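Local coordinates for lambda phage protein with carbohydrate-binding module (Shewanella oneidensis, PDB 2A5Z) that is of unknown function but binds magnesium and, with its jelly-roll fold and carbohydrate-binding module, may recognise carbohydrate, at the interface of chains A and B. Residues are numbered along the deposited sequence; one frame, centred on the assembly and turned at random. Chains: chain A/B, hypothetical protein SO2946.

Contact 1: the interface of chains A and B. Residues chain A 85-86, 88; chain B 45, 256-257, 259.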
loop_
_atom_site.group_PDB
_atom_site.type_symbol
_atom_site.label_atom_id
_atom_site.label_comp_id
_atom_site.label_asym_id
_atom_site.label_seq_id
_atom_site.Cartn_x
_atom_site.Cartn_y
_atom_site.Cartn_z
ATOM N N GLY A 85 4.956 -16.218 19.822
ATOM C CA GLY A 85 4.009 -17.326 19.684
ATOM C C GLY A 85 3.266 -17.223 18.365
ATOM O O GLY A 85 3.885 -17.207 17.304
ATOM N N ASN A 86 1.939 -17.134 18.429
ATOM C CA ASN A 86 1.122 -16.994 17.217
ATOM C C ASN A 86 0.807 -15.539 16.862
ATOM O O ASN A 86 0.102 -15.262 15.888
ATOM C CB ASN A 86 -0.163 -17.819 17.332
ATOM C CG ASN A 86 0.076 -19.302 17.124
ATOM O OD1 ASN A 86 0.294 -19.759 16.001
ATOM N ND2 ASN A 86 0.036 -20.061 18.206
ATOM N N PHE A 88 1.982 -12.895 15.108
ATOM C CA PHE A 88 2.891 -12.673 13.990
ATOM C C PHE A 88 2.871 -11.188 13.653
ATOM O O PHE A 88 1.827 -10.662 13.281
ATOM C CB PHE A 88 2.400 -13.516 12.806
ATOM C CG PHE A 88 3.042 -13.188 11.488
ATOM C CD1 PHE A 88 4.364 -13.550 11.226
ATOM C CD2 PHE A 88 2.310 -12.569 10.491
ATOM C CE1 PHE A 88 4.951 -13.264 9.998
ATOM C CE2 PHE A 88 2.883 -12.281 9.257
ATOM C CZ PHE A 88 4.208 -12.631 9.009
ATOM N N ALA B 45 -2.492 -12.810 8.525
ATOM C CA ALA B 45 -1.876 -14.125 8.324
ATOM C C ALA B 45 -2.569 -15.237 9.118
ATOM O O ALA B 45 -3.148 -14.988 10.188
ATOM C CB ALA B 45 -0.398 -14.071 8.667
ATOM N N SER B 256 3.581 -18.852 11.810
ATOM C CA SER B 256 2.770 -19.188 12.989
ATOM C C SER B 256 1.911 -17.972 13.308
ATOM O O SER B 256 2.394 -16.997 13.893
ATOM C CB SER B 256 3.641 -19.530 14.207
ATOM O OG SER B 256 4.557 -20.569 13.924
ATOM N N ALA B 257 0.648 -18.028 12.897
ATOM C CA ALA B 257 -0.281 -16.919 13.084
ATOM C C ALA B 257 -1.699 -17.395 13.403
ATOM O O ALA B 257 -2.669 -16.692 13.127
ATOM C CB ALA B 257 -0.282 -16.021 11.855
ATOM N N ARG B 259 -4.479 -17.550 15.614
ATOM C CA ARG B 259 -4.966 -16.847 16.796
ATOM C C ARG B 259 -6.463 -17.054 16.985
ATOM O O ARG B 259 -7.153 -17.531 16.081
ATOM C CB ARG B 259 -4.642 -15.353 16.697
ATOM C CG ARG B 259 -3.171 -15.016 16.913
ATOM C CD ARG B 259 -2.790 -13.705 16.228
ATOM N NE ARG B 259 -2.943 -13.776 14.773
ATOM C CZ ARG B 259 -2.345 -12.962 13.906
ATOM N NH1 ARG B 259 -1.534 -12.006 14.331
ATOM N NH2 ARG B 259 -2.552 -13.115 12.604
#
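A:Asn86 and B:Ser256 meet along their backbones, where loops of two jelly-roll subunits run past each other. They bury about 39 and 40 Å² respectively, and much of what touches is main chain. The carbonyl O of A:Asn86 points into the B segment and comes to 3.3 Å from B:Ala257 CA. B:Arg259 CD also lies 3.3 Å from A:Asn86 O. The A:Asn86 side chain leans the other way: CG stands anti to its own carbonyl carbon (chi1 -76°), which carries the amide along the B:Ser256–B:Ala257 peptide. Its OD1 is 3.6 Å from B:Ala257 N, a loose polar approach and not a bond. B:Ser256 presents its CB to this amide oxygen and to the carbonyl O of A:Gly85 in the facing loop, while its own carbonyl O turns towards the CB of A:Phe88 at 3.6 Å. A:Phe88 is the third main contributor, and it also belongs to the magnesium site of its chain. CG anti to the backbone N (chi1 168°) swings the ring towards chain B, where ring carbon CD2 rests 3.6 Å from the methyl CB of B:Ala45, which lies well off the ring plane. Nearer the backbone, A:Phe88 CB meets the methyl CB of B:Ala257 at 3.8 Å. Within chain B, NH2 of B:Arg259 makes a weak hydrogen bond to the carbonyl O of B:Ala45, which may help keep the CG–CD stretch against the A:Asn86 carbonyl.

Contact 2: the interface of chains A and B. Residues chain A 39, 50, 52, 248, 250; chain B 44, 259.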
loop_
_atom_site.group_PDB
_atom_site.type_symbol
_atom_site.label_atom_id
_atom_site.label_comp_id
_atom_site.label_asym_id
_atom_site.label_seq_id
_atom_site.Cartn_x
_atom_site.Cartn_y
_atom_site.Cartn_z
ATOM N N THR A 39 -10.723 -12.017 3.624
ATOM C CA THR A 39 -9.923 -10.972 4.273
ATOM C C THR A 39 -9.147 -10.078 3.288
ATOM O O THR A 39 -8.172 -9.421 3.662
ATOM C CB THR A 39 -8.974 -11.548 5.344
ATOM O OG1 THR A 39 -8.131 -12.539 4.754
ATOM C CG2 THR A 39 -9.766 -12.168 6.506
ATOM N N TYR A 50 -13.602 -4.107 3.970
ATOM C CA TYR A 50 -12.658 -4.818 4.826
ATOM C C TYR A 50 -11.240 -4.264 4.712
ATOM O O TYR A 50 -10.763 -3.958 3.620
ATOM C CB TYR A 50 -12.649 -6.323 4.532
ATOM C CG TYR A 50 -11.856 -7.107 5.552
ATOM C CD1 TYR A 50 -12.433 -7.487 6.764
ATOM C CD2 TYR A 50 -10.528 -7.448 5.321
ATOM C CE1 TYR A 50 -11.711 -8.187 7.715
ATOM C CE2 TYR A 50 -9.795 -8.142 6.268
ATOM C CZ TYR A 50 -10.393 -8.517 7.458
ATOM O OH TYR A 50 -9.673 -9.227 8.392
ATOM N N SER A 52 -7.301 -4.832 7.059
ATOM C CA SER A 52 -6.586 -5.419 8.178
ATOM C C SER A 52 -5.113 -5.106 8.022
ATOM O O SER A 52 -4.620 -4.926 6.905
ATOM C CB SER A 52 -6.824 -6.938 8.256
ATOM O OG SER A 52 -6.360 -7.601 7.085
ATOM N N LEU A 248 -2.416 -6.878 15.610
ATOM C CA LEU A 248 -3.320 -6.974 14.480
ATOM C C LEU A 248 -4.543 -6.091 14.693
ATOM O O LEU A 248 -5.090 -6.019 15.787
ATOM C CB LEU A 248 -3.730 -8.448 14.265
ATOM C CG LEU A 248 -4.838 -8.849 13.282
ATOM C CD1 LEU A 248 -4.487 -8.485 11.834
ATOM C CD2 LEU A 248 -5.117 -10.343 13.423
ATOM N N GLU A 250 -8.317 -4.988 12.551
ATOM C CA GLU A 250 -9.276 -5.480 11.575
ATOM C C GLU A 250 -10.437 -4.477 11.521
ATOM O O GLU A 250 -10.971 -4.097 12.570
ATOM C CB GLU A 250 -9.762 -6.838 12.071
ATOM C CG GLU A 250 -10.588 -7.639 11.115
ATOM C CD GLU A 250 -10.406 -9.142 11.326
ATOM O OE1 GLU A 250 -9.861 -9.561 12.378
ATOM O OE2 GLU A 250 -10.794 -9.906 10.420
ATOM N N ILE B 44 -3.907 -10.313 6.784
ATOM C CA ILE B 44 -4.023 -10.981 8.063
ATOM C C ILE B 44 -3.559 -12.418 7.834
ATOM O O ILE B 44 -4.125 -13.138 7.014
ATOM C CB ILE B 44 -5.478 -10.869 8.623
ATOM C CG1 ILE B 44 -5.689 -11.750 9.861
ATOM C CG2 ILE B 44 -6.504 -11.189 7.549
ATOM C CD1 ILE B 44 -7.031 -11.475 10.561
ATOM N N ARG B 259 -4.479 -17.550 15.614
ATOM C CA ARG B 259 -4.966 -16.847 16.796
ATOM C C ARG B 259 -6.463 -17.054 16.985
ATOM O O ARG B 259 -7.153 -17.531 16.081
ATOM C CB ARG B 259 -4.642 -15.353 16.697
ATOM C CG ARG B 259 -3.171 -15.016 16.913
ATOM C CD ARG B 259 -2.790 -13.705 16.228
ATOM N NE ARG B 259 -2.943 -13.776 14.773
ATOM C CZ ARG B 259 -2.345 -12.962 13.906
ATOM N NH1 ARG B 259 -1.534 -12.006 14.331
ATOM N NH2 ARG B 259 -2.552 -13.115 12.604
#
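With CG1 anti to the backbone N (chi1 171°) and the chain continuing extended to CD1, B:Ile44 sends its two branches to different parts of chain A. A:Leu248 likewise carries CG anti to its backbone N (chi1 171°), so that its two methyls face the isoleucine. The site is an isoleucine plugged into a mixed pocket of apolar and polar groups on a jelly-roll subunit: B:Ile44 buries 93 Å² against A:Thr39, just after helix 31-38, and against residues of strands 48-53 and 245-254. The branch CG2 presses on A:Thr39, and its 3.3 Å approach to CB is tighter than usual van der Waals contact, with the two side chains crossing at about a right angle. Beside it the hydroxyl OG of A:Ser52 touches the same methyl at 3.6 Å. The other branch goes to the leucine, CD1 lying 3.6 Å from CD2 of A:Leu248. That CD2 methyl has a second neighbour, for it sits over the centre of one face of the B:Arg259 guanidinium, 3.8 Å from CZ. Further along, the carboxylate of A:Glu250 flanks CD1 of B:Ile44, with OE1 at 3.9 Å. A:Tyr50 touches the isoleucine lightly, its OH 3.8 Å from B:Ile44 CG2, and also hydrogen-bonds the A:Glu250 carboxylate from above its plane, 53° out of it. The 2.4 Å from A:Tyr50 OH to A:Glu250 OE2 is suspiciously short, probably a modelling inaccuracy, but the bond may help hold this carboxylate.

Contact 3: the interface of chains A and B. Residues chain A 58, 80; chain B 223-224.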
loop_
_atom_site.group_PDB
_atom_site.type_symbol
_atom_site.label_atom_id
_atom_site.label_comp_id
_atom_site.label_asym_id
_atom_site.label_seq_id
_atom_site.Cartn_x
_atom_site.Cartn_y
_atom_site.Cartn_z
ATOM N N HIS A 58 8.524 -3.060 8.039
ATOM C CA HIS A 58 9.511 -2.093 8.506
ATOM C C HIS A 58 8.773 -0.767 8.706
ATOM O O HIS A 58 8.062 -0.313 7.810
ATOM C CB HIS A 58 10.592 -2.000 7.432
ATOM C CG HIS A 58 11.693 -1.022 7.714
ATOM N ND1 HIS A 58 12.512 -1.111 8.821
ATOM C CD2 HIS A 58 12.153 0.026 6.989
ATOM C CE1 HIS A 58 13.415 -0.145 8.777
ATOM N NE2 HIS A 58 13.219 0.560 7.673
ATOM N N ASN A 80 11.449 -2.127 17.602
ATOM C CA ASN A 80 11.614 -3.120 16.554
ATOM C C ASN A 80 10.424 -4.047 16.456
ATOM O O ASN A 80 9.862 -4.466 17.472
ATOM C CB ASN A 80 12.885 -3.936 16.778
ATOM C CG ASN A 80 14.119 -3.217 16.297
ATOM O OD1 ASN A 80 15.045 -2.973 17.070
ATOM N ND2 ASN A 80 14.139 -2.862 15.018
ATOM N N ASN B 223 16.309 -7.182 13.805
ATOM C CA ASN B 223 16.047 -5.778 14.107
ATOM C C ASN B 223 16.234 -4.959 12.817
ATOM O O ASN B 223 16.576 -5.516 11.768
ATOM C CB ASN B 223 16.943 -5.272 15.257
ATOM C CG ASN B 223 18.431 -5.526 15.012
ATOM O OD1 ASN B 223 19.124 -6.121 15.846
ATOM N ND2 ASN B 223 18.922 -5.086 13.871
ATOM N N ALA B 224 16.044 -3.651 12.896
ATOM C CA ALA B 224 16.046 -2.795 11.706
ATOM C C ALA B 224 17.431 -2.476 11.138
ATOM O O ALA B 224 17.534 -1.716 10.183
ATOM C CB ALA B 224 15.255 -1.502 11.975
#
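A:Asn80 reaches across to B:Asn223 and B:Ala224 on a loop of the neighbouring jelly-roll subunit. From CB the chain turns at chi1 -81°, with CG anti to its own carbonyl carbon, and so carries the amide towards chain B. The amide carbon CG comes first against the partner, 3.6 Å from CB of B:Asn223. Beyond it the amide divides. OD1 lies against the same methylene, 3.5 Å from B:Asn223 CB, while ND2 goes to the next residue and meets the methyl CB of B:Ala224 at 3.5 Å. ND2 also stands 3.0 Å from the backbone N of B:Ala224. As modelled, that pair sets one N-H group against another and is doubtful as a bond; with the amide turned over, the oxygen could accept from this backbone N-H, and the amide orientation may deserve that reading. The two asparagines lie side by side and point the same way, their amide planes 39° apart, and it is CB of B:Asn223 that does the touching. A:His58 approaches from another quarter: the edge of its imidazole faces the B:Ala224 methyl in the ring plane, with CE1 3.9 Å from CB. The methyl is thereby touched by both a ring edge and an amide. For the protein this small patch adds a further point of attachment between two subunits of the deposited trimer, and if that trimer is the biological form it would help to fix their relative orientation.

The three contacts form a triangle in the chain A–chain B interface, with contact 1 the nearer neighbour of both others: its C-alpha centre is about 12 Å from that of contact 2 and 18 Å from that of contact 3, while contacts 2 and 3 are about 21 Å apart. B:Arg259 serves both contacts 1 and 2, and B:Ile44 of contact 2 adjoins B:Ala45 of contact 1, so those two patches are continuous. Contact 3 uses a separate loop of chain B. Because the two chains present different surfaces, the interface is not an exact two-fold, which suits the three-copy deposited assembly, though the structure alone does not show which oligomer is biological.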